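Acetyltransferase (Klebsiella pneumoniae, PDB 5XUN) probably transfers the acetyl group of acetyl-CoA to glycyl-tRNA as the toxin of a type II toxin-antitoxin system. Local coordinates at residues S66-E71 with S91-R96. The protein carries 1 engineered substitution. Residues are numbered along the deposited sequence; the frame is centred on the assembly and turned at random.
Sequences SGSCFE and SVTLGR
Ser68, Thr93 and Ser91 join three hydroxyls in a bent chain across two antiparallel strands, an example of how a sheet can satisfy buried serine hydroxyls by pairing them with a neighbour's. Ser68 OG is the middle member, 2.6 Å from Thr93 OG1 and 2.7 Å from Ser91 OG; the proton could lie on either oxygen of each pair. Ser68 and Ser91 both hold OG between their own backbone N and carbonyl carbon (chi1 62° and 56°), which turns the two hydroxyls toward each other over one face of the sheet.

Beneath the chain of hydroxyls, two pairs of backbone bonds join the strands. Thr93 N gives Ser66 O a nearly straight bond of 2.7 Å, and Ser66 N returns a longer one to Thr93 O. At the Ser68–Ser91 pair the bonds are reciprocal as well, but each donor stands well out of the plane of the carbonyl it meets. Between these pairs lies the non-hydrogen-bonded couple Gly67–Val92, where Val92 CA adds a CA-H...O contact to Ser66 O at 3.4 Å.

The strands, 59-71 and 88-99, are neighbours in the central sheet of the GNAT fold. On the second of them Leu94 and Gly95 touch the bound acetyl-CoA, so this pairing flanks the cofactor site. The short segments make an angle of 114°, in keeping with sheet twist and a change of direction in 66-71 after Ser68, although the paired residues themselves are antiparallel.

Farther along, Phe70 presents a ring edge to Ser91: CD1 lies 3.8 Å from Ser91 CB, which sits in the ring plane. The same ring meets those of Phe133 and Phe162. Ser66 turns its hydroxyl to Ile44 O, while Cys69 packs against Cys69 of the second subunit.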
# COMPACT_ATOMS: atom_id res chain seq x y z
N SER B 66 -3.61 -1.82 6.16
CA SER B 66 -2.38 -2.50 5.77
C SER B 66 -2.34 -2.62 4.26
O SER B 66 -3.38 -2.84 3.62
CB SER B 66 -2.30 -3.90 6.40
OG SER B 66 -2.51 -3.82 7.80
N GLY B 67 -1.15 -2.46 3.68
CA GLY B 67 -0.99 -2.74 2.27
C GLY B 67 -1.19 -4.22 1.97
O GLY B 67 -0.79 -5.09 2.74
N SER B 68 -1.78 -4.50 0.82
CA SER B 68 -2.12 -5.88 0.50
C SER B 68 -2.27 -6.00 -1.01
O SER B 68 -2.07 -5.04 -1.76
CB SER B 68 -3.41 -6.30 1.20
OG SER B 68 -4.50 -5.51 0.76
N CYS B 69 -2.58 -7.22 -1.44
CA CYS B 69 -3.05 -7.48 -2.79
C CYS B 69 -3.96 -8.70 -2.71
O CYS B 69 -3.99 -9.41 -1.71
CB CYS B 69 -1.89 -7.70 -3.78
SG CYS B 69 -0.74 -9.04 -3.37
N PHE B 70 -4.73 -8.92 -3.77
CA PHE B 70 -5.69 -10.01 -3.79
C PHE B 70 -5.81 -10.54 -5.21
O PHE B 70 -5.54 -9.83 -6.18
CB PHE B 70 -7.06 -9.56 -3.25
CG PHE B 70 -7.77 -8.57 -4.13
CD1 PHE B 70 -7.51 -7.21 -4.03
CD2 PHE B 70 -8.74 -8.99 -5.02
CE1 PHE B 70 -8.18 -6.30 -4.82
CE2 PHE B 70 -9.41 -8.09 -5.82
CZ PHE B 70 -9.14 -6.74 -5.72
N GLU B 71 -6.22 -11.81 -5.30
CA GLU B 71 -6.27 -12.50 -6.58
C GLU B 71 -7.20 -11.79 -7.56
O GLU B 71 -8.34 -11.47 -7.23
CB GLU B 71 -6.72 -13.95 -6.39
CG GLU B 71 -5.65 -14.85 -5.80
CD GLU B 71 -5.97 -16.33 -5.98
OE1 GLU B 71 -6.76 -16.66 -6.89
OE2 GLU B 71 -5.43 -17.14 -5.20
N SER B 91 -3.81 -3.53 -3.46
CA SER B 91 -4.90 -3.04 -2.62
C SER B 91 -4.36 -2.52 -1.30
O SER B 91 -3.16 -2.63 -0.99
CB SER B 91 -5.94 -4.13 -2.38
OG SER B 91 -5.33 -5.28 -1.80
N VAL B 92 -5.27 -1.93 -0.53
CA VAL B 92 -5.12 -1.68 0.90
C VAL B 92 -6.23 -2.47 1.60
O VAL B 92 -7.36 -2.52 1.11
CB VAL B 92 -5.22 -0.18 1.24
CG1 VAL B 92 -5.26 0.04 2.76
CG2 VAL B 92 -4.07 0.58 0.63
N THR B 93 -5.91 -3.08 2.73
CA THR B 93 -6.88 -3.86 3.48
C THR B 93 -7.32 -3.10 4.73
O THR B 93 -6.48 -2.59 5.47
CB THR B 93 -6.30 -5.22 3.88
OG1 THR B 93 -6.17 -6.04 2.71
CG2 THR B 93 -7.22 -5.92 4.90
N LEU B 94 -8.63 -3.00 4.92
CA LEU B 94 -9.19 -2.56 6.19
C LEU B 94 -9.19 -3.77 7.10
O LEU B 94 -10.06 -4.64 7.00
CB LEU B 94 -10.60 -2.00 6.00
CG LEU B 94 -11.39 -1.54 7.22
CD1 LEU B 94 -10.66 -0.44 7.93
CD2 LEU B 94 -12.78 -1.06 6.80
N GLY B 95 -8.16 -3.88 7.94
CA GLY B 95 -8.00 -5.07 8.75
C GLY B 95 -9.08 -5.18 9.82
O GLY B 95 -9.58 -6.27 10.09
N ARG B 96 -9.46 -4.05 10.41
CA ARG B 96 -10.36 -3.98 11.54
C ARG B 96 -11.05 -2.63 11.55
O ARG B 96 -10.45 -1.61 11.21
CB ARG B 96 -9.63 -4.14 12.87
CG ARG B 96 -9.19 -5.53 13.16
CD ARG B 96 -8.01 -5.51 14.07
NE ARG B 96 -7.28 -6.75 13.92
CZ ARG B 96 -6.32 -6.93 13.03
NH1 ARG B 96 -5.98 -5.94 12.20
NH2 ARG B 96 -5.70 -8.09 12.95